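Local structure of RIM-binding protein, isoform F (Drosophila melanogaster, 6Q9M) at residues L208-G220 against G224-N234. The protein probably acts as an active-zone scaffold that couples the recruitment of synaptic vesicles to their release sites. Numbering follows the deposited sequence.
Sequences LPDPPQEIQLEAG and GTILVTWQPVN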
loop_
_atom_site.group_PDB
_atom_site.type_symbol
_atom_site.label_atom_id
_atom_site.label_comp_id
_atom_site.label_asym_id
_atom_site.label_seq_id
_atom_site.Cartn_x
_atom_site.Cartn_y
_atom_site.Cartn_z
ATOM N N LEU A 208 7.653 1.783 -26.330
ATOM C CA LEU A 208 6.660 2.747 -26.754
ATOM C C LEU A 208 5.885 3.306 -25.570
ATOM O O LEU A 208 5.844 2.690 -24.493
ATOM C CB LEU A 208 5.706 2.101 -27.758
ATOM C CG LEU A 208 6.143 2.167 -29.221
ATOM C CD1 LEU A 208 7.206 1.127 -29.552
ATOM C CD2 LEU A 208 4.959 2.055 -30.105
ATOM N N PRO A 209 5.293 4.494 -25.726
ATOM C CA PRO A 209 4.591 5.113 -24.598
ATOM C C PRO A 209 3.493 4.247 -24.009
ATOM O O PRO A 209 3.074 3.242 -24.586
ATOM C CB PRO A 209 3.979 6.369 -25.218
ATOM C CG PRO A 209 4.782 6.662 -26.417
ATOM C CD PRO A 209 5.650 5.479 -26.753
ATOM N N ASP A 210 3.017 4.667 -22.865
ATOM C CA ASP A 210 2.025 3.915 -22.130
ATOM C C ASP A 210 0.695 4.656 -22.107
ATOM O O ASP A 210 0.657 5.889 -21.994
ATOM C CB ASP A 210 2.496 3.667 -20.693
ATOM C CG ASP A 210 3.375 2.439 -20.583
ATOM O OD1 ASP A 210 2.922 1.331 -20.962
ATOM O OD2 ASP A 210 4.535 2.593 -20.150
ATOM N N PRO A 211 -0.409 3.935 -22.237
ATOM C CA PRO A 211 -1.708 4.595 -22.279
ATOM C C PRO A 211 -2.060 5.167 -20.919
ATOM O O PRO A 211 -1.549 4.698 -19.884
ATOM C CB PRO A 211 -2.671 3.469 -22.684
ATOM C CG PRO A 211 -1.928 2.176 -22.338
ATOM C CD PRO A 211 -0.475 2.476 -22.470
ATOM N N PRO A 212 -2.899 6.204 -20.863
ATOM C CA PRO A 212 -3.329 6.738 -19.569
ATOM C C PRO A 212 -4.226 5.761 -18.831
ATOM O O PRO A 212 -4.888 4.907 -19.422
ATOM C CB PRO A 212 -4.100 8.010 -19.943
ATOM C CG PRO A 212 -4.545 7.792 -21.334
ATOM C CD PRO A 212 -3.451 6.980 -21.986
ATOM N N GLN A 213 -4.260 5.916 -17.518
ATOM C CA GLN A 213 -5.111 5.113 -16.656
ATOM C C GLN A 213 -6.229 5.971 -16.079
ATOM O O GLN A 213 -6.304 7.182 -16.315
ATOM C CB GLN A 213 -4.285 4.473 -15.543
ATOM C CG GLN A 213 -3.069 3.721 -16.038
ATOM C CD GLN A 213 -2.518 2.780 -14.992
ATOM O OE1 GLN A 213 -1.331 2.820 -14.670
ATOM N NE2 GLN A 213 -3.382 1.931 -14.447
ATOM N N GLU A 214 -7.091 5.318 -15.296
ATOM C CA GLU A 214 -8.194 5.969 -14.592
ATOM C C GLU A 214 -9.058 6.775 -15.558
ATOM O O GLU A 214 -9.429 7.921 -15.304
ATOM C CB GLU A 214 -7.670 6.841 -13.452
ATOM C CG GLU A 214 -7.070 6.046 -12.303
ATOM C CD GLU A 214 -6.410 6.925 -11.254
ATOM O OE1 GLU A 214 -6.558 8.165 -11.331
ATOM O OE2 GLU A 214 -5.745 6.376 -10.348
ATOM N N ILE A 215 -9.404 6.139 -16.673
ATOM C CA ILE A 215 -10.296 6.754 -17.642
ATOM C C ILE A 215 -11.709 6.745 -17.088
ATOM O O ILE A 215 -12.209 5.707 -16.635
ATOM C CB ILE A 215 -10.232 6.002 -18.977
ATOM C CG1 ILE A 215 -8.786 5.906 -19.468
ATOM C CG2 ILE A 215 -11.171 6.648 -19.975
ATOM C CD1 ILE A 215 -8.145 4.570 -19.166
ATOM N N GLN A 216 -12.364 7.902 -17.120
ATOM C CA GLN A 216 -13.773 7.977 -16.772
ATOM C C GLN A 216 -14.482 8.888 -17.756
ATOM O O GLN A 216 -13.858 9.625 -18.526
ATOM C CB GLN A 216 -13.993 8.490 -15.342
ATOM C CG GLN A 216 -12.854 8.206 -14.395
ATOM C CD GLN A 216 -13.067 8.830 -13.039
ATOM O OE1 GLN A 216 -13.969 9.651 -12.849
ATOM N NE2 GLN A 216 -12.235 8.444 -12.080
ATOM N N LEU A 217 -15.805 8.869 -17.686
ATOM C CA LEU A 217 -16.603 9.620 -18.635
ATOM C C LEU A 217 -17.894 10.053 -17.966
ATOM O O LEU A 217 -18.450 9.318 -17.147
ATOM C CB LEU A 217 -16.897 8.763 -19.868
ATOM C CG LEU A 217 -17.500 9.481 -21.065
ATOM C CD1 LEU A 217 -16.873 8.934 -22.328
ATOM C CD2 LEU A 217 -19.015 9.326 -21.077
ATOM N N GLU A 218 -18.347 11.260 -18.300
ATOM C CA GLU A 218 -19.636 11.766 -17.843
ATOM C C GLU A 218 -20.103 12.863 -18.793
ATOM O O GLU A 218 -19.335 13.373 -19.613
ATOM C CB GLU A 218 -19.553 12.272 -16.401
ATOM C CG GLU A 218 -18.574 13.415 -16.194
ATOM C CD GLU A 218 -18.570 13.916 -14.764
ATOM O OE1 GLU A 218 -19.371 14.820 -14.445
ATOM O OE2 GLU A 218 -17.771 13.397 -13.957
ATOM N N ALA A 219 -21.378 13.214 -18.678
ATOM C CA ALA A 219 -21.931 14.314 -19.459
ATOM C C ALA A 219 -21.311 15.645 -19.039
ATOM O O ALA A 219 -21.156 15.927 -17.848
ATOM C CB ALA A 219 -23.450 14.375 -19.293
ATOM N N GLY A 220 -20.960 16.467 -20.035
ATOM C CA GLY A 220 -20.412 17.771 -19.785
ATOM C C GLY A 220 -21.454 18.730 -19.239
ATOM O O GLY A 220 -22.595 18.347 -18.946
ATOM N N GLY A 224 -25.546 17.391 -25.104
ATOM C CA GLY A 224 -24.795 17.025 -26.282
ATOM C C GLY A 224 -23.297 17.127 -26.137
ATOM O O GLY A 224 -22.591 17.139 -27.150
ATOM N N THR A 225 -22.788 17.242 -24.918
ATOM C CA THR A 225 -21.358 17.239 -24.662
ATOM C C THR A 225 -21.045 16.230 -23.565
ATOM O O THR A 225 -21.843 16.031 -22.647
ATOM C CB THR A 225 -20.866 18.634 -24.255
ATOM O OG1 THR A 225 -21.432 18.997 -22.987
ATOM C CG2 THR A 225 -21.247 19.676 -25.307
ATOM N N ILE A 226 -19.897 15.575 -23.670
ATOM C CA ILE A 226 -19.449 14.649 -22.640
ATOM C C ILE A 226 -18.037 15.032 -22.233
ATOM O O ILE A 226 -17.264 15.569 -23.035
ATOM C CB ILE A 226 -19.532 13.175 -23.084
ATOM C CG1 ILE A 226 -19.114 13.006 -24.541
ATOM C CG2 ILE A 226 -20.954 12.638 -22.874
ATOM C CD1 ILE A 226 -17.621 13.036 -24.760
ATOM N N LEU A 227 -17.708 14.774 -20.973
ATOM C CA LEU A 227 -16.381 15.053 -20.444
ATOM C C LEU A 227 -15.668 13.751 -20.100
ATOM O O LEU A 227 -16.026 13.074 -19.130
ATOM C CB LEU A 227 -16.466 15.970 -19.229
ATOM C CG LEU A 227 -15.083 16.477 -18.825
ATOM C CD1 LEU A 227 -14.769 17.766 -19.546
ATOM C CD2 LEU A 227 -15.014 16.661 -17.318
ATOM N N VAL A 228 -14.656 13.412 -20.889
ATOM C CA VAL A 228 -13.800 12.264 -20.625
ATOM C C VAL A 228 -12.559 12.772 -19.908
ATOM O O VAL A 228 -12.005 13.824 -20.265
ATOM C CB VAL A 228 -13.437 11.517 -21.925
ATOM C CG1 VAL A 228 -12.998 12.496 -23.000
ATOM C CG2 VAL A 228 -12.356 10.472 -21.671
ATOM N N THR A 229 -12.148 12.050 -18.865
ATOM C CA THR A 229 -10.993 12.398 -18.054
ATOM C C THR A 229 -10.089 11.184 -17.931
ATOM O O THR A 229 -10.513 10.046 -18.158
ATOM C CB THR A 229 -11.404 12.856 -16.656
ATOM O OG1 THR A 229 -11.921 11.733 -15.927
ATOM C CG2 THR A 229 -12.473 13.937 -16.741
ATOM N N TRP A 230 -8.830 11.441 -17.579
ATOM C CA TRP A 230 -7.839 10.385 -17.428
ATOM C C TRP A 230 -6.675 10.920 -16.608
ATOM O O TRP A 230 -6.499 12.133 -16.463
ATOM C CB TRP A 230 -7.341 9.872 -18.778
ATOM C CG TRP A 230 -6.695 10.940 -19.581
ATOM C CD1 TRP A 230 -5.370 11.303 -19.576
ATOM C CD2 TRP A 230 -7.341 11.809 -20.505
ATOM N NE1 TRP A 230 -5.163 12.349 -20.452
ATOM C CE2 TRP A 230 -6.363 12.678 -21.027
ATOM C CE3 TRP A 230 -8.660 11.937 -20.949
ATOM C CZ2 TRP A 230 -6.669 13.652 -21.959
ATOM C CZ3 TRP A 230 -8.957 12.894 -21.875
ATOM C CH2 TRP A 230 -7.973 13.736 -22.370
ATOM N N GLN A 231 -5.889 9.994 -16.067
ATOM C CA GLN A 231 -4.703 10.358 -15.301
ATOM C C GLN A 231 -3.521 10.606 -16.233
ATOM O O GLN A 231 -3.179 9.726 -17.029
ATOM C CB GLN A 231 -4.346 9.267 -14.298
ATOM C CG GLN A 231 -3.073 9.557 -13.494
ATOM C CD GLN A 231 -2.200 8.326 -13.282
ATOM O OE1 GLN A 231 -2.697 7.221 -13.048
ATOM N NE2 GLN A 231 -0.887 8.516 -13.363
ATOM N N PRO A 232 -2.898 11.782 -16.188
ATOM C CA PRO A 232 -1.704 12.022 -17.009
ATOM C C PRO A 232 -0.628 10.995 -16.684
ATOM O O PRO A 232 -0.573 10.451 -15.581
ATOM C CB PRO A 232 -1.276 13.443 -16.618
ATOM C CG PRO A 232 -2.504 14.066 -16.010
ATOM C CD PRO A 232 -3.242 12.941 -15.348
ATOM N N VAL A 233 0.250 10.748 -17.655
ATOM C CA VAL A 233 1.178 9.622 -17.553
ATOM C C VAL A 233 2.226 9.863 -16.468
ATOM O O VAL A 233 2.528 8.963 -15.671
ATOM C CB VAL A 233 1.841 9.372 -18.914
ATOM C CG1 VAL A 233 0.806 8.944 -19.923
ATOM C CG2 VAL A 233 2.520 10.650 -19.378
ATOM N N ASN A 234 2.790 11.070 -16.420
ATOM C CA ASN A 234 3.824 11.418 -15.452
ATOM C C ASN A 234 5.020 10.470 -15.556
ATOM O O ASN A 234 5.683 10.397 -16.594
ATOM C CB ASN A 234 3.252 11.409 -14.029
ATOM C CG ASN A 234 4.316 11.623 -12.976
ATOM O OD1 ASN A 234 5.329 12.267 -13.228
ATOM N ND2 ASN A 234 4.091 11.080 -11.785
#
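Q216 and T229 form a hydrogen-bonded pair with two nearly straight bonds, Q216 N to T229 O and T229 N to Q216 O, each 3.0 Å long. Their strands, 215-219 and 225-231, run antiparallel, the axes 159° apart, and are joined mainly through the backbone. E218 and L227 form the next hydrogen-bonded pair, less regular: E218 N reaches L227 O from above the carbonyl plane, and the return bond is too short for its length to be trusted. Toward the turn, G220 N donates to T225 O at 2.8 Å, while T225 OG1 bonds back to Q222 O within the connection. At the other end Q231 N meets Q213 O at 2.9 Å, beyond the corner that the chain turns at E214. CA-H...O contacts fill in between these bonds, as from I215 CA to T229 O at 3.3 Å.

On the face of L217 and V228, L217 CD1 lies 4.3 Å from V228 CB; its CD2 branch also reaches I226 CG2, at 4.2 Å. Before the corner, P212 CB sits 3.5 Å from W230 CD1, approaching the indole obliquely; a W230 chi1 of 60° helps bring the CD1 side of the ring to the proline, and Y245 packs edge-to-face with the indole. V233 CG1 touches D210 O, whose hydrogen bond comes from T284.

The opposite face carries Q216, E218 and T229, with L227 among them; Q216 CB and CG pass T229 OG1. At the corner, E214 OE1 lies 3.9 Å from Q231 CB, with carboxylate and amide planes 59° apart. Strand 264-268 flanks 225-231 on its far side, making this the edge beta hairpin of a three-stranded antiparallel sheet, consistent with the A-B hairpin of a fibronectin type III-like beta sandwich.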